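Local atomic coordinates of Exo-beta-1,3-galactanase (PDB entry 5FLW), a protein that probably hydrolyses beta-1,3-linked galactan from the chain end, as a putative exo-beta-1,3-galactanase of glycoside hydrolase family 43. Residues Ala109-Ala114 and Thr127-Arg132; Asn215-Ala220 and Gly288-Thr293; Asp30-Tyr35 and Thr54-Trp59; Val17-Gly22 and Gly36-Asn41; Arg83-His88 and Ile139-Asp144. All blocks are in the same frame, centred on the assembly; numbering follows the deposited sequence.

Contact 1: residues Ala109-Ala114 and Thr127-Arg132; sequences AHIGVA and TTITWR
This contact is an antiparallel hairpin pairing between strands 110-116 and 124-129, the two last strands of one four-stranded sheet, with 124-129 at its outer edge. Ile111 and Ile129 form a hydrogen-bonded pair near the end of the ladder: Ile111 N gives to Ile129 O at 3.0 Å, almost straight at 169°, and Ile129 N returns a bond of 2.8 Å to Ile111 O. One residue on, Gly112 faces Thr128 as a non-hydrogen-bonded pair, their CA atoms 4.3 Å apart. On the face carrying Ile111 and Ile129, the CB of the first packs against CG1 of the second, and both side chains rest on Ile172 of the next sheet. His110 crosses obliquely to Thr130, whose CG2 stands squarely over the imidazole in a CH-pi contact, 3.5 Å from the His110 ring centroid. The ring is steadied by Tyr108, which stacks on it and accepts from ND1 through its backbone O. An alanine here would remove the imidazole and would probably loosen the seat of the Thr130 methyl at the end of the pairing. Outer-strand hairpins of this kind complete the four-stranded antiparallel blades of the five-bladed beta-propeller found in family 43.

Contact 2: residues Asn215-Ala220 and Gly288-Thr293; sequences NKYSTA and GVASLT
Tyr217 holds its ring in the crowded position between backbone N and carbonyl carbon (chi1 75°), and with chi2 at -73° the phenol stretches out to the segment 288-293. Its hydroxyl oxygen thereby becomes an acceptor: Ala290 N donates to Tyr217 OH over 3.1 Å, with 162° at the hydrogen. The same alanine also packs on the ring, its CB lying 3.8 Å from the Tyr217 ring centroid and almost on the normal, a CH-pi contact over the centre of the face. One small residue therefore grips the phenol twice, by its N-H at the oxygen and by its methyl over the ring, which should restrict both tilt and rotation. Gly288 O approaches the ring edge near its plane, 3.5 Å from Tyr217 CE2. Two residues along, Thr219 likewise keeps OG1 in the crowded position, and a water links the segments there, 2.5 Å from Thr219 OG1 and donating to Gly288 O. The backbones do not pair; side chains of 215-220 meet the backbone and the Ala290 methyl of 288-293, between two neighbouring blades of the propeller. Strand 216-220 runs between 199-205 and the short strand 231-232 in its own sheet, whereas 289-291 is the outermost strand beside 278-286. Phe203 and Tyr201 of strand 199-205 extend the junction, the first touching Ala290 and the hydroxyl of the second accepting from Gly288 N.

Contact 3: residues Asp30-Tyr35 and Thr54-Trp59; sequences DTWYAY and TDFIAW
Within the first four-stranded antiparallel blade of the propeller, the loop between strands 48-53 and 60-66 folds back over strand 31-37, and aromatic side chains fill the interface. Trp32 and Phe56 meet edge to face: the edge of the phenyl ring points at the face of the indole, the planes inclined at 53°, and the centroids of the Trp32 five-membered ring and the Phe56 ring lie 4.8 Å apart. Phe56 uses CZ and CE2 as its leading edge, CZ standing 3.6 Å from Trp32 CG. Both residues set CG anti to the carbonyl carbon (chi1 -76° and -63°); the CB of Trp32 points toward the loop, that of Phe56 to the side. Further down the strand the Ala34 methyl takes the six-membered part of the Trp59 indole, with CB 3.7 Å from Trp59 CZ3. Leu25 of strand 24-28 touches both Ala34 and Phe56, so the cluster spans two strands and the loop. The loop is braced from within by an Asx turn at Asp55, one carboxylate oxygen gripped by two backbone donors. Ile57 N reaches Asp55 OD1 at 2.9 Å from above the carboxylate plane, while Ala58 N meets its syn lone pair at 3.1 Å.

Contact 4: residues Val17-Gly22 and Gly36-Asn41; sequences VAQLHG and GENKVN
Gln19 leaves an inverse gamma turn centred on itself, with CG anti to the carbonyl carbon, and its side chain reaches along segment 36-41. CB sits 3.4 Å from Glu37 O. CG lies 3.5 Å from Asn38 OD1, and the chain then bends at chi2 (-63°), the amide planes of Gln19 and Asn38 ending 68° apart. CD rests 3.8 Å from Val40 CG1, near Lys39 N. At the tip OE1 accepts from Lys39 N at 2.9 Å, the donor standing above the carbonyl plane, while NE2 lies against Val40 CG1 and has a weak bond to Gly274 O. The loop before strand 24-28 is thus laced to the end of strand 31-37, against the first blade of the family 43 propeller. His21 continues the lacing through its backbone: Glu37 N donates to His21 O in a straight bond of 2.9 Å, in the carbonyl plane. Its imidazole turns an edge to Glu37 O, CD2 lying 3.3 Å from that oxygen, and NE2 bonds to Gly274 O. Gly36 packs its CA on Gln19 O, where a CB would clash. The Glu37 carboxylate is held at both oxygens, Lys39 NZ forming a salt bridge of 2.8 Å with Glu37 OE1, and Arg83 N bonding to OE2.

Contact 5: residues Arg83-His88 and Ile139-Asp144; sequences RPKVLH and IGVFQD
Strands 84-88 and 139-143 run nearly parallel, their axes 16° apart and 6.9 Å at closest approach, too far for backbone pairing, so side chains bridge the gap. Lys85 is bent at chi2 and chi4 (both -68°), which lays its aliphatic part along the other strand: CB packs 3.5 Å from Val141 CG1, CG and CD lie over Gly140 CA, and CE passes 3.6 Å from Ile139 O. The chain then curls back so that the ammonium lies by its own strand, Lys85 NZ donating to Pro84 O at 2.9 Å and weakly to Arg83 O. Weak bonds to Gly22 O and Ile23 O add to this ring of carbonyls, which would be expected to favour the charged amine. An alanine here would remove the methylenes beyond CB that lie along Gly140, and the ammonium, and would probably leave that buried cluster of carbonyl oxygens without its donor. Further along, Leu87 and Val141 meet tip to tip, CD2 to CG2 at 3.7 Å. Gln143, extended beyond CG, sends NE2 to His88 O at 2.9 Å nearly along the C=O axis, while a water joins its OE1 to His88 N. Arg83 extends past Ile139 to salt bridges with Asp246 and Asp138. Strands 80-88 and 139-143 are the first strands of neighbouring propeller blades and meet near the centre of the molecule: 80-88 lies beside 95-102 and 139-143 beside 149-155, with Tyr98 of the former sheet touching Ile139 and Val141.

From the N terminus, contact 4 opens first, at 17-22, and closes at 36-41; contact 3 opens at 30-35 before that closure and ends at 54-59, so the two cross, sharing strand 31-37 and meeting where Leu20 packs on Ala34 and Trp59. Contact 5 then closes a longer loop from 83-88 to 139-144, and the short hairpin of contact 1 falls wholly within it, Ile111 touching Ile139. Glu37 and Tyr35 reach Arg83, Pro84 and Val86, tying the first blade to the second, while contact 5 ties the second to the third. Contact 2 comes last, joining the fourth and fifth blades, with its centre about 29 Å from that of contact 1.

Contact 1: residues Ala109-Ala114 and Thr127-Arg132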
# COMPACT_ATOMS: atom_id res chain seq x y z
N ALA A 109 10.78 -7.77 -11.11
CA ALA A 109 9.36 -7.85 -10.80
C ALA A 109 9.03 -9.06 -9.89
O ALA A 109 8.24 -9.95 -10.24
CB ALA A 109 8.54 -7.84 -12.09
N HIS A 110 9.62 -9.06 -8.69
CA HIS A 110 9.37 -10.11 -7.71
C HIS A 110 8.73 -9.53 -6.44
O HIS A 110 8.72 -8.32 -6.21
CB HIS A 110 10.67 -10.80 -7.27
CG HIS A 110 11.13 -11.90 -8.17
ND1 HIS A 110 11.33 -11.73 -9.52
CD2 HIS A 110 11.51 -13.18 -7.89
CE1 HIS A 110 11.78 -12.86 -10.04
NE2 HIS A 110 11.88 -13.76 -9.08
N ILE A 111 8.23 -10.45 -5.59
CA ILE A 111 7.86 -10.15 -4.21
C ILE A 111 9.00 -10.65 -3.32
O ILE A 111 9.41 -11.81 -3.43
CB ILE A 111 6.55 -10.86 -3.81
CG1 ILE A 111 5.38 -10.43 -4.72
CG2 ILE A 111 6.23 -10.64 -2.33
CD1 ILE A 111 4.14 -11.33 -4.69
N GLY A 112 9.51 -9.79 -2.43
CA GLY A 112 10.42 -10.22 -1.38
C GLY A 112 9.67 -10.46 -0.08
O GLY A 112 8.69 -9.77 0.21
N VAL A 113 10.11 -11.47 0.69
CA VAL A 113 9.47 -11.88 1.94
C VAL A 113 10.51 -11.82 3.06
O VAL A 113 11.61 -12.38 2.93
CB VAL A 113 8.88 -13.31 1.83
CG1 VAL A 113 8.23 -13.72 3.13
CG2 VAL A 113 7.87 -13.40 0.70
N ALA A 114 10.16 -11.12 4.16
CA ALA A 114 10.97 -11.03 5.38
C ALA A 114 10.07 -11.29 6.60
O ALA A 114 8.85 -11.11 6.54
CB ALA A 114 11.67 -9.67 5.53
N THR A 127 13.09 -14.81 1.16
CA THR A 127 12.93 -15.29 -0.21
C THR A 127 12.57 -14.14 -1.15
O THR A 127 12.10 -13.07 -0.73
CB THR A 127 11.76 -16.32 -0.29
OG1 THR A 127 10.56 -15.73 0.26
CG2 THR A 127 12.08 -17.65 0.42
N THR A 128 12.75 -14.38 -2.45
CA THR A 128 11.97 -13.67 -3.46
C THR A 128 11.13 -14.72 -4.17
O THR A 128 11.56 -15.87 -4.33
CB THR A 128 12.79 -12.83 -4.46
OG1 THR A 128 13.52 -13.71 -5.32
CG2 THR A 128 13.73 -11.89 -3.75
N ILE A 129 9.88 -14.35 -4.51
CA ILE A 129 8.92 -15.28 -5.08
C ILE A 129 8.14 -14.61 -6.20
O ILE A 129 8.01 -13.38 -6.25
CB ILE A 129 7.93 -15.83 -4.00
CG1 ILE A 129 6.86 -14.80 -3.60
CG2 ILE A 129 8.73 -16.41 -2.77
CD1 ILE A 129 5.86 -15.31 -2.53
N THR A 130 7.59 -15.45 -7.08
CA THR A 130 6.58 -15.05 -8.06
C THR A 130 5.52 -16.15 -8.06
O THR A 130 5.78 -17.26 -7.60
CB THR A 130 7.13 -14.92 -9.51
OG1 THR A 130 7.32 -16.22 -10.07
CG2 THR A 130 8.45 -14.19 -9.56
N TRP A 131 4.33 -15.83 -8.58
CA TRP A 131 3.35 -16.86 -8.94
C TRP A 131 3.61 -17.26 -10.39
O TRP A 131 3.49 -16.43 -11.29
CB TRP A 131 1.93 -16.33 -8.77
CG TRP A 131 0.86 -17.34 -9.11
CD1 TRP A 131 0.09 -17.38 -10.24
CD2 TRP A 131 0.43 -18.45 -8.30
NE1 TRP A 131 -0.80 -18.44 -10.18
CE2 TRP A 131 -0.61 -19.11 -8.99
CE3 TRP A 131 0.81 -18.94 -7.05
CZ2 TRP A 131 -1.26 -20.24 -8.48
CZ3 TRP A 131 0.17 -20.07 -6.55
CH2 TRP A 131 -0.84 -20.71 -7.26
N ARG A 132 4.02 -18.52 -10.62
CA ARG A 132 4.14 -19.08 -11.97
C ARG A 132 5.19 -18.39 -12.85
O ARG A 132 5.19 -18.58 -14.08
CB ARG A 132 2.79 -19.14 -12.68
CG ARG A 132 1.87 -20.13 -12.01
CD ARG A 132 0.52 -20.19 -12.67
NE ARG A 132 0.57 -20.67 -14.05
CZ ARG A 132 0.52 -21.95 -14.41
NH1 ARG A 132 0.46 -22.92 -13.48
NH2 ARG A 132 0.55 -22.29 -15.69

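Contact 2: residues Asn215-Ala220 and Gly288-Thr293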
# COMPACT_ATOMS: atom_id res chain seq x y z
N ASN A 215 -7.99 8.08 -10.09
CA ASN A 215 -7.96 6.71 -9.59
C ASN A 215 -9.39 6.15 -9.50
O ASN A 215 -10.39 6.89 -9.51
CB ASN A 215 -7.29 6.67 -8.21
CG ASN A 215 -5.79 7.08 -8.23
OD1 ASN A 215 -5.18 7.19 -7.17
ND2 ASN A 215 -5.22 7.33 -9.41
N LYS A 216 -9.49 4.82 -9.42
CA LYS A 216 -10.80 4.18 -9.48
C LYS A 216 -10.93 3.06 -8.45
O LYS A 216 -9.94 2.59 -7.85
CB LYS A 216 -11.08 3.61 -10.88
CG LYS A 216 -10.84 4.57 -12.00
CD LYS A 216 -11.35 3.99 -13.32
CE LYS A 216 -11.27 5.02 -14.42
NZ LYS A 216 -11.67 4.48 -15.75
N TYR A 217 -12.18 2.60 -8.27
CA TYR A 217 -12.47 1.49 -7.37
C TYR A 217 -13.49 0.53 -7.99
O TYR A 217 -14.28 0.88 -8.89
CB TYR A 217 -12.92 1.97 -5.98
CG TYR A 217 -14.34 2.51 -5.95
CD1 TYR A 217 -14.65 3.75 -6.51
CD2 TYR A 217 -15.38 1.77 -5.38
CE1 TYR A 217 -15.95 4.26 -6.51
CE2 TYR A 217 -16.70 2.26 -5.37
CZ TYR A 217 -16.98 3.50 -5.94
OH TYR A 217 -18.27 4.00 -5.91
N SER A 218 -13.48 -0.70 -7.46
CA SER A 218 -14.42 -1.75 -7.84
C SER A 218 -14.88 -2.44 -6.56
O SER A 218 -14.18 -2.40 -5.54
CB SER A 218 -13.74 -2.74 -8.80
OG SER A 218 -14.58 -3.80 -9.17
N THR A 219 -16.07 -3.05 -6.61
CA THR A 219 -16.64 -3.75 -5.45
C THR A 219 -17.02 -5.18 -5.83
O THR A 219 -17.24 -5.51 -7.01
CB THR A 219 -17.88 -3.04 -4.85
OG1 THR A 219 -18.92 -3.01 -5.83
CG2 THR A 219 -17.54 -1.61 -4.48
N ALA A 220 -17.08 -6.04 -4.81
CA ALA A 220 -17.47 -7.44 -4.98
C ALA A 220 -17.88 -7.98 -3.62
O ALA A 220 -17.46 -7.47 -2.58
CB ALA A 220 -16.35 -8.28 -5.60
N GLY A 288 -21.68 0.53 -1.41
CA GLY A 288 -21.06 0.35 -2.70
C GLY A 288 -20.51 1.60 -3.32
O GLY A 288 -20.00 1.55 -4.45
N VAL A 289 -20.59 2.73 -2.62
CA VAL A 289 -20.13 4.00 -3.15
C VAL A 289 -18.96 4.48 -2.30
O VAL A 289 -19.04 4.50 -1.06
CB VAL A 289 -21.26 5.03 -3.20
CG1 VAL A 289 -20.72 6.36 -3.73
CG2 VAL A 289 -22.35 4.52 -4.08
N ALA A 290 -17.86 4.84 -2.95
CA ALA A 290 -16.71 5.45 -2.30
C ALA A 290 -16.53 6.86 -2.86
O ALA A 290 -16.64 7.08 -4.07
CB ALA A 290 -15.43 4.63 -2.54
N SER A 291 -16.26 7.83 -1.97
CA SER A 291 -16.25 9.22 -2.40
C SER A 291 -15.20 10.04 -1.65
O SER A 291 -15.17 10.05 -0.41
CB SER A 291 -17.64 9.85 -2.23
OG SER A 291 -17.53 11.25 -2.36
N LEU A 292 -14.37 10.75 -2.39
CA LEU A 292 -13.28 11.53 -1.80
C LEU A 292 -13.49 12.99 -2.19
O LEU A 292 -13.55 13.30 -3.38
CB LEU A 292 -11.93 11.01 -2.31
CG LEU A 292 -10.66 11.57 -1.70
CD1 LEU A 292 -10.52 11.12 -0.23
CD2 LEU A 292 -9.41 11.15 -2.55
N THR A 293 -13.60 13.87 -1.18
CA THR A 293 -13.92 15.29 -1.39
C THR A 293 -13.00 16.22 -0.61
O THR A 293 -12.83 16.05 0.60
CB THR A 293 -15.35 15.61 -1.00
OG1 THR A 293 -16.22 14.70 -1.67
CG2 THR A 293 -15.68 16.96 -1.47
O HOH W 1 -20.56 -1.14 -5.97

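Contact 3: residues Asp30-Tyr35 and Thr54-Trp59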
# COMPACT_ATOMS: atom_id res chain seq x y z
N ASP A 30 -3.62 -1.08 20.13
CA ASP A 30 -4.26 0.22 20.02
C ASP A 30 -3.46 1.22 19.16
O ASP A 30 -3.79 2.41 19.14
CB ASP A 30 -4.49 0.77 21.43
CG ASP A 30 -3.18 1.18 22.13
OD1 ASP A 30 -2.08 0.84 21.63
OD2 ASP A 30 -3.24 1.85 23.19
N THR A 31 -2.44 0.74 18.44
CA THR A 31 -1.49 1.60 17.75
C THR A 31 -1.42 1.25 16.27
O THR A 31 -1.43 0.07 15.90
CB THR A 31 -0.12 1.41 18.42
OG1 THR A 31 -0.23 1.81 19.79
CG2 THR A 31 0.98 2.19 17.72
N TRP A 32 -1.35 2.29 15.42
CA TRP A 32 -1.14 2.13 13.99
C TRP A 32 0.35 2.07 13.69
O TRP A 32 1.14 2.87 14.20
CB TRP A 32 -1.78 3.27 13.20
CG TRP A 32 -3.30 3.12 13.11
CD1 TRP A 32 -4.24 3.70 13.91
CD2 TRP A 32 -4.02 2.32 12.16
NE1 TRP A 32 -5.51 3.30 13.53
CE2 TRP A 32 -5.40 2.46 12.46
CE3 TRP A 32 -3.63 1.51 11.09
CZ2 TRP A 32 -6.39 1.82 11.72
CZ3 TRP A 32 -4.63 0.85 10.35
CH2 TRP A 32 -5.99 1.02 10.67
N TYR A 33 0.74 1.10 12.85
CA TYR A 33 2.11 0.94 12.40
C TYR A 33 2.16 1.22 10.90
O TYR A 33 1.46 0.56 10.13
CB TYR A 33 2.60 -0.49 12.64
CG TYR A 33 2.77 -0.81 14.10
CD1 TYR A 33 1.67 -0.94 14.94
CD2 TYR A 33 4.05 -0.95 14.65
CE1 TYR A 33 1.82 -1.22 16.30
CE2 TYR A 33 4.23 -1.23 16.02
CZ TYR A 33 3.10 -1.35 16.84
OH TYR A 33 3.23 -1.63 18.19
N ALA A 34 3.01 2.17 10.50
CA ALA A 34 3.27 2.45 9.08
C ALA A 34 4.64 1.91 8.68
O ALA A 34 5.61 2.01 9.45
CB ALA A 34 3.23 3.97 8.81
N TYR A 35 4.72 1.34 7.48
CA TYR A 35 5.99 0.86 6.93
C TYR A 35 6.19 1.58 5.60
O TYR A 35 5.38 1.40 4.68
CB TYR A 35 5.96 -0.67 6.74
CG TYR A 35 5.67 -1.39 8.05
CD1 TYR A 35 6.72 -1.75 8.94
CD2 TYR A 35 4.35 -1.66 8.46
CE1 TYR A 35 6.47 -2.39 10.16
CE2 TYR A 35 4.09 -2.28 9.70
CZ TYR A 35 5.15 -2.65 10.53
OH TYR A 35 4.90 -3.28 11.73
N THR A 54 -1.17 7.10 17.00
CA THR A 54 -2.54 6.87 17.40
C THR A 54 -3.51 7.90 16.83
O THR A 54 -4.73 7.73 16.98
CB THR A 54 -2.66 6.83 18.93
OG1 THR A 54 -2.23 8.09 19.47
CG2 THR A 54 -1.78 5.70 19.50
N ASP A 55 -3.00 8.95 16.15
CA ASP A 55 -3.87 10.01 15.68
C ASP A 55 -3.62 10.45 14.25
O ASP A 55 -4.35 11.33 13.76
CB ASP A 55 -3.83 11.23 16.61
CG ASP A 55 -2.43 11.82 16.75
OD1 ASP A 55 -1.50 11.40 16.01
OD2 ASP A 55 -2.28 12.71 17.64
N PHE A 56 -2.62 9.90 13.56
CA PHE A 56 -2.24 10.32 12.21
C PHE A 56 -1.81 11.79 12.16
O PHE A 56 -1.81 12.41 11.10
CB PHE A 56 -3.32 10.01 11.17
CG PHE A 56 -3.57 8.56 11.03
CD1 PHE A 56 -2.83 7.80 10.15
CD2 PHE A 56 -4.53 7.93 11.83
CE1 PHE A 56 -3.05 6.43 10.04
CE2 PHE A 56 -4.76 6.56 11.72
CZ PHE A 56 -4.01 5.81 10.83
N ILE A 57 -1.44 12.34 13.31
CA ILE A 57 -0.82 13.66 13.42
C ILE A 57 0.65 13.54 13.81
O ILE A 57 1.54 13.97 13.07
CB ILE A 57 -1.59 14.59 14.38
CG1 ILE A 57 -3.10 14.64 14.05
CG2 ILE A 57 -0.96 16.01 14.41
CD1 ILE A 57 -3.94 15.46 15.03
N ALA A 58 0.93 12.93 14.98
CA ALA A 58 2.29 12.70 15.44
C ALA A 58 2.76 11.31 15.05
O ALA A 58 2.04 10.32 15.22
CB ALA A 58 2.37 12.82 16.97
N TRP A 59 3.98 11.22 14.55
CA TRP A 59 4.53 9.95 14.08
C TRP A 59 5.82 9.65 14.83
O TRP A 59 6.79 10.42 14.74
CB TRP A 59 4.83 10.00 12.58
CG TRP A 59 3.64 10.03 11.70
CD1 TRP A 59 3.11 11.11 11.07
CD2 TRP A 59 2.86 8.90 11.29
NE1 TRP A 59 2.02 10.73 10.31
CE2 TRP A 59 1.85 9.37 10.43
CE3 TRP A 59 2.91 7.51 11.59
CZ2 TRP A 59 0.89 8.51 9.85
CZ3 TRP A 59 1.98 6.65 11.01
CH2 TRP A 59 0.97 7.16 10.14

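Contact 4: residues Val17-Gly22 and Gly36-Asn41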
# COMPACT_ATOMS: atom_id res chain seq x y z
N VAL A 17 12.09 14.42 8.42
CA VAL A 17 11.02 14.07 7.50
C VAL A 17 10.61 12.61 7.71
O VAL A 17 11.47 11.72 7.74
CB VAL A 17 11.48 14.35 6.06
CG1 VAL A 17 10.47 13.77 5.05
CG2 VAL A 17 11.70 15.85 5.85
N ALA A 18 9.29 12.34 7.85
CA ALA A 18 8.80 10.96 7.97
C ALA A 18 8.70 10.36 6.56
O ALA A 18 8.00 10.90 5.70
CB ALA A 18 7.43 10.89 8.67
N GLN A 19 9.41 9.25 6.33
CA GLN A 19 9.46 8.59 5.02
C GLN A 19 8.19 7.75 4.81
O GLN A 19 8.21 6.51 4.67
CB GLN A 19 10.75 7.79 4.89
CG GLN A 19 12.08 8.62 4.89
CD GLN A 19 12.20 9.58 3.71
OE1 GLN A 19 12.03 9.21 2.56
NE2 GLN A 19 12.47 10.86 4.01
N LEU A 20 7.06 8.44 4.78
CA LEU A 20 5.75 7.79 4.64
C LEU A 20 5.39 7.67 3.16
O LEU A 20 4.38 8.21 2.69
CB LEU A 20 4.68 8.53 5.45
CG LEU A 20 4.88 8.46 6.97
CD1 LEU A 20 4.07 9.54 7.68
CD2 LEU A 20 4.58 7.05 7.55
N HIS A 21 6.23 6.93 2.42
CA HIS A 21 6.12 6.79 0.97
C HIS A 21 5.80 5.34 0.62
O HIS A 21 6.48 4.41 1.08
CB HIS A 21 7.43 7.15 0.28
CG HIS A 21 8.04 8.43 0.75
ND1 HIS A 21 7.40 9.65 0.62
CD2 HIS A 21 9.25 8.68 1.30
CE1 HIS A 21 8.18 10.59 1.12
NE2 HIS A 21 9.32 10.04 1.52
N GLY A 22 4.76 5.16 -0.20
CA GLY A 22 4.32 3.83 -0.59
C GLY A 22 3.96 2.94 0.59
O GLY A 22 4.22 1.74 0.55
N GLY A 36 7.26 2.38 5.48
CA GLY A 36 7.44 3.22 4.31
C GLY A 36 8.79 3.04 3.64
O GLY A 36 9.75 2.52 4.23
N GLU A 37 8.85 3.48 2.37
CA GLU A 37 10.12 3.48 1.63
C GLU A 37 11.02 4.60 2.15
O GLU A 37 10.65 5.77 2.10
CB GLU A 37 9.85 3.70 0.15
CG GLU A 37 8.92 2.66 -0.48
CD GLU A 37 8.44 3.02 -1.88
OE1 GLU A 37 8.96 3.97 -2.50
OE2 GLU A 37 7.46 2.38 -2.36
N ASN A 38 12.24 4.26 2.60
CA ASN A 38 13.23 5.29 2.90
C ASN A 38 13.79 5.81 1.56
O ASN A 38 14.45 5.05 0.83
CB ASN A 38 14.36 4.70 3.72
CG ASN A 38 15.39 5.74 4.15
OD1 ASN A 38 15.10 6.93 4.12
ND2 ASN A 38 16.59 5.29 4.55
N LYS A 39 13.53 7.09 1.23
CA LYS A 39 13.95 7.63 -0.06
C LYS A 39 14.82 8.88 0.07
O LYS A 39 14.89 9.68 -0.87
CB LYS A 39 12.76 7.86 -1.01
CG LYS A 39 11.76 6.71 -1.03
CD LYS A 39 10.71 6.82 -2.16
CE LYS A 39 11.25 6.28 -3.48
NZ LYS A 39 11.53 4.81 -3.39
N VAL A 40 15.52 9.03 1.21
CA VAL A 40 16.27 10.27 1.47
C VAL A 40 17.30 10.55 0.40
O VAL A 40 17.60 11.71 0.11
CB VAL A 40 16.92 10.28 2.87
CG1 VAL A 40 15.88 10.45 3.96
CG2 VAL A 40 17.76 9.02 3.08
N ASN A 41 17.87 9.51 -0.20
CA ASN A 41 18.90 9.65 -1.21
C ASN A 41 18.48 9.09 -2.57
O ASN A 41 19.33 8.62 -3.33
CB ASN A 41 20.22 9.06 -0.71
CG ASN A 41 20.81 9.85 0.49
OD1 ASN A 41 21.01 11.07 0.40
ND2 ASN A 41 21.05 9.17 1.61

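Contact 5: residues Arg83-His88 and Ile139-Asp144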
# COMPACT_ATOMS: atom_id res chain seq x y z
N ARG A 83 7.01 -0.23 -1.86
CA ARG A 83 5.67 -0.53 -1.34
C ARG A 83 5.66 -1.64 -0.28
O ARG A 83 4.90 -2.61 -0.39
CB ARG A 83 4.67 -0.81 -2.45
CG ARG A 83 4.52 0.39 -3.40
CD ARG A 83 3.35 0.24 -4.39
NE ARG A 83 3.28 1.43 -5.24
CZ ARG A 83 2.73 2.58 -4.87
NH1 ARG A 83 2.15 2.68 -3.67
NH2 ARG A 83 2.72 3.64 -5.70
N PRO A 84 6.46 -1.50 0.79
CA PRO A 84 6.49 -2.53 1.84
C PRO A 84 5.12 -2.67 2.50
O PRO A 84 4.42 -1.68 2.72
CB PRO A 84 7.54 -2.02 2.84
CG PRO A 84 7.50 -0.51 2.69
CD PRO A 84 7.25 -0.30 1.18
N LYS A 85 4.78 -3.91 2.84
CA LYS A 85 3.53 -4.22 3.51
C LYS A 85 3.82 -5.25 4.60
O LYS A 85 4.72 -6.08 4.45
CB LYS A 85 2.52 -4.84 2.52
CG LYS A 85 2.18 -3.94 1.32
CD LYS A 85 1.38 -2.71 1.78
CE LYS A 85 1.33 -1.61 0.70
NZ LYS A 85 2.68 -0.99 0.49
N VAL A 86 3.04 -5.21 5.69
CA VAL A 86 3.19 -6.15 6.81
C VAL A 86 1.83 -6.75 7.16
O VAL A 86 0.82 -6.04 7.17
CB VAL A 86 3.85 -5.47 8.05
CG1 VAL A 86 3.79 -6.36 9.32
CG2 VAL A 86 5.30 -5.06 7.72
N LEU A 87 1.82 -8.06 7.45
CA LEU A 87 0.65 -8.71 8.04
C LEU A 87 1.11 -9.50 9.26
O LEU A 87 2.26 -9.97 9.33
CB LEU A 87 -0.03 -9.70 7.07
CG LEU A 87 -0.79 -9.12 5.86
CD1 LEU A 87 -1.29 -10.25 4.94
CD2 LEU A 87 -1.93 -8.22 6.29
N HIS A 88 0.20 -9.62 10.24
CA HIS A 88 0.41 -10.48 11.40
C HIS A 88 -0.24 -11.84 11.11
O HIS A 88 -1.44 -11.91 10.83
CB HIS A 88 -0.18 -9.82 12.66
CG HIS A 88 0.18 -10.52 13.94
ND1 HIS A 88 -0.60 -10.44 15.08
CD2 HIS A 88 1.24 -11.30 14.28
CE1 HIS A 88 -0.03 -11.12 16.06
NE2 HIS A 88 1.07 -11.68 15.59
N ILE A 139 2.38 -3.79 -4.95
CA ILE A 139 1.68 -4.73 -4.09
C ILE A 139 0.89 -3.99 -3.02
O ILE A 139 1.19 -2.84 -2.67
CB ILE A 139 2.62 -5.76 -3.41
CG1 ILE A 139 3.68 -5.03 -2.58
CG2 ILE A 139 3.24 -6.75 -4.43
CD1 ILE A 139 4.31 -5.91 -1.51
N GLY A 140 -0.14 -4.68 -2.51
CA GLY A 140 -0.82 -4.31 -1.28
C GLY A 140 -1.21 -5.58 -0.55
O GLY A 140 -1.01 -6.68 -1.06
N VAL A 141 -1.75 -5.43 0.67
CA VAL A 141 -2.19 -6.59 1.44
C VAL A 141 -3.61 -6.41 1.97
O VAL A 141 -4.11 -5.29 2.16
CB VAL A 141 -1.22 -6.96 2.60
CG1 VAL A 141 0.16 -7.40 2.04
CG2 VAL A 141 -1.08 -5.78 3.58
N PHE A 142 -4.27 -7.54 2.25
CA PHE A 142 -5.58 -7.53 2.88
C PHE A 142 -5.72 -8.77 3.76
O PHE A 142 -5.36 -9.88 3.35
CB PHE A 142 -6.71 -7.43 1.84
CG PHE A 142 -8.10 -7.57 2.43
CD1 PHE A 142 -8.66 -6.54 3.17
CD2 PHE A 142 -8.82 -8.74 2.26
CE1 PHE A 142 -9.91 -6.69 3.73
CE2 PHE A 142 -10.07 -8.87 2.81
CZ PHE A 142 -10.61 -7.85 3.55
N GLN A 143 -6.23 -8.58 4.97
CA GLN A 143 -6.51 -9.67 5.91
C GLN A 143 -8.01 -9.69 6.20
O GLN A 143 -8.56 -8.70 6.71
CB GLN A 143 -5.70 -9.48 7.18
CG GLN A 143 -5.86 -10.59 8.17
CD GLN A 143 -4.89 -10.46 9.31
OE1 GLN A 143 -4.91 -9.47 10.06
NE2 GLN A 143 -3.99 -11.44 9.43
N ASP A 144 -8.66 -10.80 5.86
CA ASP A 144 -10.11 -10.94 5.97
C ASP A 144 -10.51 -11.37 7.39
O ASP A 144 -9.66 -11.71 8.24
CB ASP A 144 -10.62 -11.91 4.90
CG ASP A 144 -12.04 -11.59 4.41
OD1 ASP A 144 -12.79 -10.85 5.09
OD2 ASP A 144 -12.40 -12.13 3.34
O HOH W 2 -2.24 -8.33 10.32